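Local coordinates for protein 4-hydroxy-tetrahydrodipicolinate synthase (Thermotoga maritima, PDB 1O5K) that probably catalyses the condensation of pyruvate, bound as a lysine Schiff base, with aspartate semialdehyde to give 4-hydroxy-tetrahydrodipicolinate, a step of bacterial lysine biosynthesis, at residues A[13-17]-A[214-218]; A[205-209]-A[244-249]; A[41-45]-A[222-227]; A[112-116]-A[129-133]. All coordinates share one frame; numbering follows the deposited sequence. Where two conformers were deposited one is given.

Contact 1 (A[13-17]-A[214-218])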
loop_
_atom_site.group_PDB
_atom_site.type_symbol
_atom_site.label_atom_id
_atom_site.label_comp_id
_atom_site.label_asym_id
_atom_site.label_seq_id
_atom_site.Cartn_x
_atom_site.Cartn_y
_atom_site.Cartn_z
ATOM N N MET A 13 -7.438 -23.940 -25.206
ATOM C CA MET A 13 -7.905 -24.556 -23.949
ATOM C C MET A 13 -9.428 -24.384 -23.828
ATOM O O MET A 13 -10.201 -25.334 -24.047
ATOM C CB MET A 13 -7.211 -23.989 -22.690
ATOM C CG MET A 13 -5.676 -24.124 -22.607
ATOM S SD MET A 13 -5.209 -25.871 -22.487
ATOM C CE MET A 13 -3.454 -25.723 -22.295
ATOM N N PHE A 14 -9.867 -23.159 -23.559
ATOM C CA PHE A 14 -11.265 -22.917 -23.322
ATOM C C PHE A 14 -11.586 -21.445 -23.236
ATOM O O PHE A 14 -10.687 -20.621 -23.019
ATOM C CB PHE A 14 -11.709 -23.601 -22.019
ATOM C CG PHE A 14 -11.253 -22.873 -20.765
ATOM C CD1 PHE A 14 -12.101 -21.992 -20.096
ATOM C CD2 PHE A 14 -9.981 -23.065 -20.261
ATOM C CE1 PHE A 14 -11.689 -21.325 -18.949
ATOM C CE2 PHE A 14 -9.541 -22.390 -19.158
ATOM C CZ PHE A 14 -10.384 -21.502 -18.471
ATOM N N ARG A 15 -12.864 -21.122 -23.446
ATOM C CA ARG A 15 -13.404 -19.808 -23.107
ATOM C C ARG A 15 -14.549 -20.029 -22.150
ATOM O O ARG A 15 -15.235 -21.065 -22.208
ATOM C CB ARG A 15 -13.922 -19.059 -24.330
ATOM C CG ARG A 15 -12.803 -18.651 -25.275
ATOM C CD ARG A 15 -13.265 -17.679 -26.319
ATOM N NE ARG A 15 -13.156 -16.299 -25.860
ATOM C CZ ARG A 15 -14.014 -15.321 -26.163
ATOM N NH1 ARG A 15 -15.098 -15.555 -26.905
ATOM N NH2 ARG A 15 -13.795 -14.101 -25.703
ATOM N N GLY A 16 -14.759 -19.059 -21.264
ATOM C CA GLY A 16 -15.775 -19.191 -20.249
ATOM C C GLY A 16 -15.147 -19.580 -18.934
ATOM O O GLY A 16 -14.175 -18.962 -18.536
ATOM N N VAL A 17 -15.700 -20.620 -18.284
ATOM C CA VAL A 17 -15.376 -20.919 -16.883
ATOM C C VAL A 17 -14.579 -22.212 -16.792
ATOM O O VAL A 17 -15.013 -23.252 -17.325
ATOM C CB VAL A 17 -16.638 -21.086 -16.034
ATOM C CG1 VAL A 17 -16.239 -21.444 -14.595
ATOM C CG2 VAL A 17 -17.436 -19.818 -16.072
ATOM N N GLY A 214 -11.052 -10.063 -22.387
ATOM C CA GLY A 214 -10.520 -11.354 -22.023
ATOM C C GLY A 214 -11.492 -12.491 -22.276
ATOM O O GLY A 214 -12.555 -12.309 -22.885
ATOM N N ASP A 215 -11.091 -13.669 -21.814
ATOM C CA ASP A 215 -11.652 -14.927 -22.253
ATOM C C ASP A 215 -12.450 -15.765 -21.229
ATOM O O ASP A 215 -12.920 -16.851 -21.551
ATOM C CB ASP A 215 -10.548 -15.767 -22.890
ATOM C CG ASP A 215 -9.959 -15.055 -24.046
ATOM O OD1 ASP A 215 -8.847 -14.515 -23.928
ATOM O OD2 ASP A 215 -10.635 -14.851 -25.059
ATOM N N GLY A 216 -12.646 -15.226 -20.032
ATOM C CA GLY A 216 -13.343 -15.936 -19.007
ATOM C C GLY A 216 -12.632 -15.904 -17.681
ATOM O O GLY A 216 -11.995 -14.915 -17.310
ATOM N N VAL A 217 -12.745 -17.002 -16.955
ATOM C CA VAL A 217 -12.296 -17.075 -15.580
ATOM C C VAL A 217 -11.877 -18.471 -15.169
ATOM O O VAL A 217 -12.476 -19.449 -15.580
ATOM C CB VAL A 217 -13.362 -16.552 -14.575
ATOM C CG1 VAL A 217 -14.695 -17.315 -14.745
ATOM C CG2 VAL A 217 -12.878 -16.587 -13.099
ATOM N N ILE A 218 -10.775 -18.536 -14.420
ATOM C CA ILE A 218 -10.392 -19.746 -13.723
ATOM C C ILE A 218 -10.830 -19.481 -12.266
ATOM O O ILE A 218 -10.247 -18.651 -11.552
ATOM C CB ILE A 218 -8.923 -20.100 -13.886
ATOM C CG1 ILE A 218 -8.647 -20.488 -15.358
ATOM C CG2 ILE A 218 -8.600 -21.265 -12.907
ATOM C CD1 ILE A 218 -7.138 -20.583 -15.733
#
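The seam that closes the TIM barrel runs between G16 and G216, where the first strand, 16-20, meets the last, 216-219, in parallel. Two backbone hydrogen bonds hold it: G16 N to D215 O at 2.9 Å, and V217 N to G16 O at 2.9 Å. G16 O also receives a C-H contact from G216 CA at 3.2 Å. Both glycines have large positive phi, a region that residues with a CB seldom occupy, and at G216 a CB would point straight at G16 O, so glycine suits the close approach of the two strands here. One residue on, V17 and V217 lie side by side on one face of the sheet, V17 CG2 being 3.9 Å from V217 CG1. On the way into the seam, R15, its chain bent at chi3 (88°), brings NE to D215 OD2 at 3.0 Å. This salt bridge uses the anti lone pair of OD2, and the guanidinium and carboxylate planes are turned 71° apart; NH2 adds only a weak bond to the same oxygen. The other oxygen, OD1, is taken by K190 and by V198 N, so D215 links two cationic side chains. F14 offers its edge: CZ meets I218 CG1 at 3.7 Å, the side chains crossing at about a right angle. Helix 226-237 covers the face of V17 and V217 through M229. F14 stacks on W199 and packs against A49 and I85 of strands 49-52 and 84-87, while I218, predicted to help bind pyruvate, touches I51.

Contact 2 (A[205-209]-A[244-249])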
loop_
_atom_site.group_PDB
_atom_site.type_symbol
_atom_site.label_atom_id
_atom_site.label_comp_id
_atom_site.label_asym_id
_atom_site.label_seq_id
_atom_site.Cartn_x
_atom_site.Cartn_y
_atom_site.Cartn_z
ATOM N N ARG A 205 -13.383 -10.139 -10.445
ATOM C CA ARG A 205 -12.872 -9.309 -11.594
ATOM C C ARG A 205 -13.313 -9.854 -12.965
ATOM O O ARG A 205 -13.049 -9.230 -13.979
ATOM C CB ARG A 205 -11.354 -9.239 -11.569
ATOM C CG ARG A 205 -10.793 -8.537 -10.319
ATOM C CD ARG A 205 -11.012 -7.072 -10.322
ATOM N NE ARG A 205 -10.432 -6.352 -9.201
ATOM C CZ ARG A 205 -10.983 -6.229 -7.999
ATOM N NH1 ARG A 205 -12.142 -6.849 -7.680
ATOM N NH2 ARG A 205 -10.377 -5.462 -7.109
ATOM N N THR A 206 -14.010 -10.993 -12.996
ATOM C CA THR A 206 -14.385 -11.645 -14.281
ATOM C C THR A 206 -15.146 -10.697 -15.206
ATOM O O THR A 206 -14.803 -10.548 -16.384
ATOM C CB THR A 206 -15.218 -12.878 -14.034
ATOM O OG1 THR A 206 -14.505 -13.769 -13.174
ATOM C CG2 THR A 206 -15.463 -13.617 -15.371
ATOM N N PHE A 207 -16.208 -10.081 -14.696
ATOM C CA PHE A 207 -17.000 -9.148 -15.474
ATOM C C PHE A 207 -16.132 -8.073 -16.156
ATOM O O PHE A 207 -16.205 -7.849 -17.363
ATOM C CB PHE A 207 -18.115 -8.495 -14.631
ATOM C CG PHE A 207 -18.893 -7.458 -15.376
ATOM C CD1 PHE A 207 -19.730 -7.821 -16.420
ATOM C CD2 PHE A 207 -18.739 -6.079 -15.080
ATOM C CE1 PHE A 207 -20.443 -6.886 -17.134
ATOM C CE2 PHE A 207 -19.420 -5.123 -15.837
ATOM C CZ PHE A 207 -20.261 -5.538 -16.860
ATOM N N TYR A 208 -15.274 -7.454 -15.373
ATOM C CA TYR A 208 -14.468 -6.366 -15.874
ATOM C C TYR A 208 -13.366 -6.880 -16.819
ATOM O O TYR A 208 -13.039 -6.206 -17.795
ATOM C CB TYR A 208 -13.945 -5.485 -14.745
ATOM C CG TYR A 208 -15.048 -4.759 -14.055
ATOM C CD1 TYR A 208 -15.731 -3.726 -14.679
ATOM C CD2 TYR A 208 -15.497 -5.182 -12.779
ATOM C CE1 TYR A 208 -16.806 -3.112 -14.077
ATOM C CE2 TYR A 208 -16.584 -4.536 -12.162
ATOM C CZ TYR A 208 -17.225 -3.533 -12.801
ATOM O OH TYR A 208 -18.307 -2.895 -12.208
ATOM N N LEU A 209 -12.836 -8.062 -16.544
ATOM C CA LEU A 209 -11.905 -8.691 -17.449
ATOM C C LEU A 209 -12.543 -9.070 -18.765
ATOM O O LEU A 209 -11.915 -8.873 -19.802
ATOM C CB LEU A 209 -11.218 -9.883 -16.793
ATOM C CG LEU A 209 -10.204 -10.548 -17.692
ATOM C CD1 LEU A 209 -8.965 -10.814 -16.794
ATOM C CD2 LEU A 209 -10.834 -11.787 -18.285
ATOM N N SER A 244 -25.023 -9.835 -17.985
ATOM C CA SER A 244 -23.774 -10.336 -17.386
ATOM C C SER A 244 -23.472 -9.580 -16.078
ATOM O O SER A 244 -23.163 -10.196 -15.054
ATOM C CB SER A 244 -22.592 -10.235 -18.363
ATOM O OG SER A 244 -21.372 -10.733 -17.837
ATOM N N ARG A 245 -23.598 -8.255 -16.119
ATOM C CA ARG A 245 -23.321 -7.436 -14.949
ATOM C C ARG A 245 -24.280 -7.796 -13.795
ATOM O O ARG A 245 -23.870 -7.835 -12.614
ATOM C CB ARG A 245 -23.486 -5.962 -15.296
ATOM C CG ARG A 245 -23.095 -5.031 -14.106
ATOM C CD ARG A 245 -23.036 -3.572 -14.543
ATOM N NE ARG A 245 -24.326 -3.153 -15.015
ATOM C CZ ARG A 245 -24.580 -2.351 -16.052
ATOM N NH1 ARG A 245 -23.623 -1.848 -16.820
ATOM N NH2 ARG A 245 -25.822 -2.088 -16.358
ATOM N N GLU A 246 -25.541 -8.055 -14.127
ATOM C CA GLU A 246 -26.522 -8.454 -13.106
ATOM C C GLU A 246 -26.151 -9.788 -12.436
ATOM O O GLU A 246 -26.341 -9.960 -11.219
ATOM C CB GLU A 246 -27.923 -8.599 -13.695
ATOM C CG GLU A 246 -28.613 -7.290 -14.005
ATOM N N VAL A 247 -25.666 -10.752 -13.210
ATOM C CA VAL A 247 -25.193 -12.012 -12.599
ATOM C C VAL A 247 -24.040 -11.720 -11.658
ATOM O O VAL A 247 -23.946 -12.238 -10.555
ATOM C CB VAL A 247 -24.734 -13.061 -13.656
ATOM C CG1 VAL A 247 -24.186 -14.287 -12.955
ATOM C CG2 VAL A 247 -25.871 -13.418 -14.601
ATOM N N HIS A 248 -23.101 -10.912 -12.127
ATOM C CA HIS A 248 -21.961 -10.490 -11.331
ATOM C C HIS A 248 -22.414 -9.861 -10.004
ATOM O O HIS A 248 -21.904 -10.168 -8.906
ATOM C CB HIS A 248 -21.143 -9.503 -12.150
ATOM C CG HIS A 248 -20.226 -8.628 -11.347
ATOM N ND1 HIS A 248 -18.983 -9.057 -10.913
ATOM C CD2 HIS A 248 -20.333 -7.330 -10.974
ATOM C CE1 HIS A 248 -18.380 -8.051 -10.288
ATOM N NE2 HIS A 248 -19.196 -7.009 -10.287
ATOM N N ARG A 249 -23.376 -8.978 -10.099
ATOM C CA ARG A 249 -23.881 -8.298 -8.912
ATOM C C ARG A 249 -24.573 -9.259 -7.958
ATOM O O ARG A 249 -24.382 -9.191 -6.749
ATOM C CB ARG A 249 -24.807 -7.148 -9.313
ATOM C CG ARG A 249 -24.058 -6.016 -10.131
ATOM C CD ARG A 249 -23.199 -5.149 -9.265
ATOM N NE ARG A 249 -22.294 -4.191 -9.943
ATOM C CZ ARG A 249 -22.701 -3.100 -10.596
ATOM N NH1 ARG A 249 -24.004 -2.838 -10.795
ATOM N NH2 ARG A 249 -21.798 -2.274 -11.103
HETATM O O HOH W 1 -17.172 -10.675 -11.903
#
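A water bridges H248 and F207, lying 2.6 Å from H248 ND1 and 3.0 Å from F207 N. It accepts the F207 N-H, which belongs to the first turn of helix 206-212, where amides have no helical carbonyl to bond. Beside it the contact is aromatic. F207, with CG trans to its backbone N (chi1 176°), extends toward helix 241-257 and slides its ring alongside the backbone there: R245 CA lies over one face, near the rim, R245 CB touches CZ at 3.6 Å, and S244 OG comes up to the ring edge at CD1. F207 CB sits over the H248 ring, 4.1 Å from its centroid. Y208 completes the cluster, its edge turned to the H248 face with the planes at 85°, and the centre of its own ring is covered by F207 CD2. A flat, dipolar histidine suits this place, giving a face to carbon and its nitrogens to polar partners. D183 of the second subunit, the main polar partner of H248, also hydrogen-bonds Y208 OH and forms a salt bridge with R249 NE, while R249 NH2 bonds A212 O of that subunit. Helices 206-212 and 241-257 thus pack together at a subunit interface; S244 OG bonds L232 O of helix 226-237 and Y208 leans on I179 of helix 179-192.

Contact 3 (A[41-45]-A[222-227])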
loop_
_atom_site.group_PDB
_atom_site.type_symbol
_atom_site.label_atom_id
_atom_site.label_comp_id
_atom_site.label_asym_id
_atom_site.label_seq_id
_atom_site.Cartn_x
_atom_site.Cartn_y
_atom_site.Cartn_z
ATOM N N TYR A 41 -20.884 -32.600 -10.778
ATOM C CA TYR A 41 -21.577 -31.302 -10.611
ATOM C C TYR A 41 -21.069 -30.212 -11.533
ATOM O O TYR A 41 -21.854 -29.436 -12.052
ATOM C CB TYR A 41 -21.439 -30.901 -9.137
ATOM C CG TYR A 41 -22.110 -29.624 -8.655
ATOM C CD1 TYR A 41 -23.482 -29.436 -8.780
ATOM C CD2 TYR A 41 -21.378 -28.660 -7.956
ATOM C CE1 TYR A 41 -24.090 -28.301 -8.276
ATOM C CE2 TYR A 41 -21.995 -27.509 -7.447
ATOM C CZ TYR A 41 -23.335 -27.339 -7.586
ATOM O OH TYR A 41 -23.931 -26.198 -7.043
ATOM N N GLN A 42 -19.747 -30.119 -11.703
ATOM C CA GLN A 42 -19.172 -29.165 -12.640
ATOM C C GLN A 42 -19.621 -29.473 -14.084
ATOM O O GLN A 42 -20.040 -28.575 -14.825
ATOM C CB GLN A 42 -17.652 -29.195 -12.541
ATOM C CG GLN A 42 -17.172 -28.810 -11.141
ATOM C CD GLN A 42 -17.594 -27.396 -10.755
ATOM O OE1 GLN A 42 -17.409 -26.446 -11.512
ATOM N NE2 GLN A 42 -18.163 -27.263 -9.587
ATOM N N LEU A 43 -19.486 -30.729 -14.474
ATOM C CA LEU A 43 -19.745 -31.169 -15.835
ATOM C C LEU A 43 -21.193 -30.931 -16.187
ATOM O O LEU A 43 -21.504 -30.458 -17.280
ATOM C CB LEU A 43 -19.434 -32.649 -16.003
ATOM C CG LEU A 43 -17.931 -32.976 -16.118
ATOM C CD1 LEU A 43 -17.714 -34.474 -15.954
ATOM C CD2 LEU A 43 -17.331 -32.448 -17.430
ATOM N N GLU A 44 -22.069 -31.231 -15.235
ATOM C CA GLU A 44 -23.506 -31.138 -15.460
ATOM C C GLU A 44 -23.997 -29.692 -15.573
ATOM O O GLU A 44 -25.073 -29.432 -16.094
ATOM C CB GLU A 44 -24.272 -31.848 -14.339
ATOM N N ASN A 45 -23.234 -28.767 -15.037
ATOM C CA ASN A 45 -23.571 -27.342 -15.043
ATOM C C ASN A 45 -22.816 -26.490 -16.055
ATOM O O ASN A 45 -22.816 -25.253 -15.956
ATOM C CB ASN A 45 -23.451 -26.814 -13.620
ATOM C CG ASN A 45 -24.605 -27.259 -12.784
ATOM O OD1 ASN A 45 -25.746 -26.828 -13.035
ATOM N ND2 ASN A 45 -24.363 -28.208 -11.861
ATOM N N SER A 222 -17.106 -21.092 -8.887
ATOM C CA SER A 222 -17.737 -22.147 -9.617
ATOM C C SER A 222 -17.717 -23.519 -8.941
ATOM O O SER A 222 -18.467 -24.405 -9.368
ATOM C CB SER A 222 -17.134 -22.286 -11.019
ATOM O OG SER A 222 -15.741 -22.593 -10.983
ATOM N N ASN A 223 -16.878 -23.732 -7.913
ATOM C CA ASN A 223 -16.990 -24.972 -7.146
ATOM C C ASN A 223 -18.393 -25.155 -6.580
ATOM O O ASN A 223 -18.915 -26.268 -6.529
ATOM C CB ASN A 223 -16.002 -24.981 -5.992
ATOM C CG ASN A 223 -14.594 -25.411 -6.406
ATOM O OD1 ASN A 223 -14.275 -26.618 -6.429
ATOM N ND2 ASN A 223 -13.722 -24.420 -6.676
ATOM N N VAL A 224 -18.994 -24.057 -6.127
ATOM C CA VAL A 224 -20.308 -24.112 -5.515
ATOM C C VAL A 224 -21.412 -23.626 -6.407
ATOM O O VAL A 224 -22.532 -24.134 -6.321
ATOM C CB VAL A 224 -20.369 -23.368 -4.154
ATOM C CG1 VAL A 224 -19.377 -24.014 -3.153
ATOM C CG2 VAL A 224 -20.100 -21.913 -4.300
ATOM N N ALA A 225 -21.103 -22.676 -7.294
ATOM C CA ALA A 225 -22.108 -22.090 -8.165
ATOM C C ALA A 225 -21.676 -22.108 -9.632
ATOM O O ALA A 225 -21.544 -21.049 -10.257
ATOM C CB ALA A 225 -22.326 -20.652 -7.702
ATOM N N PRO A 226 -21.458 -23.296 -10.194
ATOM C CA PRO A 226 -20.961 -23.413 -11.551
ATOM C C PRO A 226 -21.903 -22.817 -12.581
ATOM O O PRO A 226 -21.454 -22.119 -13.478
ATOM C CB PRO A 226 -20.786 -24.931 -11.740
ATOM C CG PRO A 226 -21.728 -25.528 -10.756
ATOM C CD PRO A 226 -21.629 -24.619 -9.565
ATOM N N LYS A 227 -23.195 -23.084 -12.468
ATOM C CA LYS A 227 -24.130 -22.590 -13.488
ATOM C C LYS A 227 -24.165 -21.087 -13.541
ATOM O O LYS A 227 -24.234 -20.519 -14.639
ATOM C CB LYS A 227 -25.533 -23.112 -13.201
ATOM C CG LYS A 227 -26.653 -22.619 -14.116
ATOM C CD LYS A 227 -27.911 -23.413 -13.725
ATOM C CE LYS A 227 -29.190 -22.615 -13.861
ATOM N NZ LYS A 227 -30.335 -23.382 -13.265
#
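Y41 lays one face of its ring over P226, whose CG is 4.1 Å from the ring centroid and 19° off the normal, a CH-pi contact. The phenol stretches straight out from the helix, and this carries it past the proline until OH gives a hydrogen bond to V224 O at 2.6 Å. The hydroxyl approaches from above the carbonyl plane, 36° out of it, while N223 O lies at the ring edge, 3.4 Å from CE2. Next to it Q42 folds back at chi2 (-61°) and points its amide at the same loop: NE2 donates to S222 O at 2.9 Å, with that oxygen in the amide plane. The other end, OE1, bonds T19 OG1, which also pairs with S222 OG. N45 closes the group, its CB 3.6 Å from P226 CG and its OD1 3.7 Å from K227 CB. Its ND2 turns back to Y41 O at 2.8 Å, holding one of the last carbonyls of helix 32-44. Proline suits position 226, the first residue of helix 226-237, because no helical bond is lost there and its ring is rigid and apolar. The chemistry implies that side chains from the end of one helix supply donors to the carbonyls leading into the next. A loop whose N223 comes close to T56, a predicted pyruvate-binding residue, is thereby tied to the end of helix 32-44, which probably helps keep it in place.

Contact 4 (A[112-116]-A[129-133])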
loop_
_atom_site.group_PDB
_atom_site.type_symbol
_atom_site.label_atom_id
_atom_site.label_comp_id
_atom_site.label_asym_id
_atom_site.label_seq_id
_atom_site.Cartn_x
_atom_site.Cartn_y
_atom_site.Cartn_z
ATOM N N LEU A 112 -0.983 -25.321 -15.622
ATOM C CA LEU A 112 -1.065 -23.989 -15.065
ATOM C C LEU A 112 0.197 -23.798 -14.236
ATOM O O LEU A 112 0.478 -24.600 -13.367
ATOM C CB LEU A 112 -2.330 -23.879 -14.198
ATOM C CG LEU A 112 -2.608 -22.500 -13.556
ATOM C CD1 LEU A 112 -3.014 -21.528 -14.646
ATOM C CD2 LEU A 112 -3.678 -22.534 -12.497
ATOM N N VAL A 113 1.010 -22.808 -14.574
ATOM C CA VAL A 113 2.318 -22.675 -13.961
ATOM C C VAL A 113 2.468 -21.307 -13.327
ATOM O O VAL A 113 2.648 -20.283 -14.012
ATOM C CB VAL A 113 3.425 -22.876 -15.004
ATOM C CG1 VAL A 113 4.788 -22.654 -14.434
ATOM C CG2 VAL A 113 3.332 -24.244 -15.659
ATOM N N VAL A 114 2.348 -21.292 -12.000
ATOM C CA VAL A 114 2.427 -20.058 -11.266
ATOM C C VAL A 114 3.825 -19.474 -11.405
ATOM O O VAL A 114 4.827 -20.203 -11.518
ATOM C CB VAL A 114 2.028 -20.270 -9.764
ATOM C CG1 VAL A 114 2.998 -21.169 -9.062
ATOM C CG2 VAL A 114 1.748 -18.954 -9.050
ATOM N N THR A 115 3.897 -18.158 -11.442
ATOM C CA THR A 115 5.207 -17.494 -11.279
ATOM C C THR A 115 5.839 -18.017 -9.991
ATOM O O THR A 115 5.173 -18.147 -8.957
ATOM C CB THR A 115 5.063 -15.968 -11.104
ATOM O OG1 THR A 115 4.263 -15.703 -9.957
ATOM C CG2 THR A 115 4.359 -15.298 -12.294
ATOM N N PRO A 116 7.126 -18.340 -10.033
ATOM C CA PRO A 116 7.847 -18.702 -8.831
ATOM C C PRO A 116 7.544 -17.785 -7.663
ATOM O O PRO A 116 7.641 -16.550 -7.766
ATOM C CB PRO A 116 9.299 -18.586 -9.249
ATOM C CG PRO A 116 9.231 -19.049 -10.726
ATOM C CD PRO A 116 7.977 -18.430 -11.247
ATOM N N HIS A 129 12.422 -18.587 -17.077
ATOM C CA HIS A 129 11.709 -19.701 -16.442
ATOM C C HIS A 129 10.699 -20.323 -17.412
ATOM O O HIS A 129 10.758 -21.508 -17.672
ATOM C CB HIS A 129 11.032 -19.190 -15.164
ATOM C CG HIS A 129 10.178 -20.180 -14.449
ATOM N ND1 HIS A 129 10.687 -21.183 -13.643
ATOM C CD2 HIS A 129 8.832 -20.242 -14.330
ATOM C CE1 HIS A 129 9.675 -21.832 -13.077
ATOM N NE2 HIS A 129 8.540 -21.286 -13.487
ATOM N N TYR A 130 9.804 -19.496 -17.962
ATOM C CA TYR A 130 8.769 -19.983 -18.893
ATOM C C TYR A 130 9.393 -20.453 -20.207
ATOM O O TYR A 130 8.930 -21.436 -20.789
ATOM C CB TYR A 130 7.724 -18.907 -19.108
ATOM C CG TYR A 130 6.841 -18.730 -17.890
ATOM C CD1 TYR A 130 5.911 -19.725 -17.535
ATOM C CD2 TYR A 130 6.950 -17.618 -17.053
ATOM C CE1 TYR A 130 5.188 -19.603 -16.365
ATOM C CE2 TYR A 130 6.180 -17.492 -15.928
ATOM C CZ TYR A 130 5.301 -18.495 -15.592
ATOM O OH TYR A 130 4.532 -18.364 -14.432
ATOM N N LYS A 131 10.457 -19.785 -20.654
ATOM C CA LYS A 131 11.139 -20.215 -21.878
ATOM C C LYS A 131 11.723 -21.626 -21.732
ATOM O O LYS A 131 11.584 -22.507 -22.611
ATOM C CB LYS A 131 12.263 -19.257 -22.241
ATOM C CG LYS A 131 12.915 -19.643 -23.567
ATOM C CD LYS A 131 13.546 -18.480 -24.279
ATOM C CE LYS A 131 15.049 -18.432 -24.088
ATOM N NZ LYS A 131 15.374 -17.866 -22.771
ATOM N N TYR A 132 12.442 -21.820 -20.644
ATOM C CA TYR A 132 13.052 -23.108 -20.341
ATOM C C TYR A 132 12.016 -24.208 -20.391
ATOM O O TYR A 132 12.222 -25.246 -21.021
ATOM C CB TYR A 132 13.711 -23.108 -18.974
ATOM C CG TYR A 132 14.489 -24.374 -18.644
ATOM C CD1 TYR A 132 15.804 -24.537 -19.072
ATOM C CD2 TYR A 132 13.916 -25.394 -17.895
ATOM C CE1 TYR A 132 16.533 -25.698 -18.760
ATOM C CE2 TYR A 132 14.624 -26.554 -17.603
ATOM C CZ TYR A 132 15.930 -26.686 -18.026
ATOM O OH TYR A 132 16.636 -27.819 -17.726
ATOM N N ILE A 133 10.891 -23.981 -19.728
ATOM C CA ILE A 133 9.829 -24.982 -19.684
ATOM C C ILE A 133 9.161 -25.210 -21.049
ATOM O O ILE A 133 9.011 -26.346 -21.521
ATOM C CB ILE A 133 8.801 -24.587 -18.625
ATOM C CG1 ILE A 133 9.483 -24.456 -17.243
ATOM C CG2 ILE A 133 7.713 -25.587 -18.579
ATOM C CD1 ILE A 133 8.700 -23.629 -16.216
HETATM O O HOH W 2 6.560 -22.196 -11.755
#
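The H129 ring is sandwiched between P116 on one face and I133 on the other: P116 CG stands 3.6 Å above the ring centre in a CH-pi contact, and I133 CD1 lies opposite, nearer the rim. H129 CD2 in turn lies over the centre of the Y130 ring, which directs its edge at strand 110-114. There Y130 OH donates to V113 O at 2.7 Å from above the carbonyl plane, 35° out of it; the backbone of V113 also pairs with V142 and Y144 of the next strand, so the phenol probably comes as an additional partner. The Y130 and V113 side chains run alongside one another in opposite senses, V113 CG1 touching Y130 CE1 at 3.6 Å. H129 is extended at its first torsion (176°), which carries the ring toward the strand end, where its NE2 is 2.8 Å from a water that donates to V114 O at 2.7 Å. Its ND1 bonds T93 OG1. Helix and strand run roughly antiparallel, at 148°, as in the beta-alpha-beta unit made by strand 110-114, helix 123-134 and strand 141-144. On its far side V114 packs against Y144, the predicted proton donor/acceptor, and Y118 of the third subunit, and P284 of that subunit covers P116 and H129. With both imidazole nitrogens bonded and both faces covered, the rotation of H129 should be well fixed. Y130 binds V113 O directly and H129 reaches V114 O through the water, so both tie the helix to strand carbonyls.

Contact 1 joins the first and last strands of the barrel; the others pack helices against it or against each other. It touches contact 2 directly, through G214 N and L209 O (3.0 Å, a probable hydrogen bond), since helix 206-212 leads straight into strand 216-219; it touches contact 3 where V17 CG1 meets S222 CB at 3.8 Å. Contacts 3 and 4 lie on opposite sides of the chain's centre, about 29 Å apart between centres, yet both border the predicted catalytic site: the side chain of N223 is about 4 Å from that of T56, and that of V114 about 4 Å from that of Y144. The side chain of I218 in contact 1 is about 7 Å from those of T56 and Y144. Contact 2 lies away from these sites, at a subunit interface.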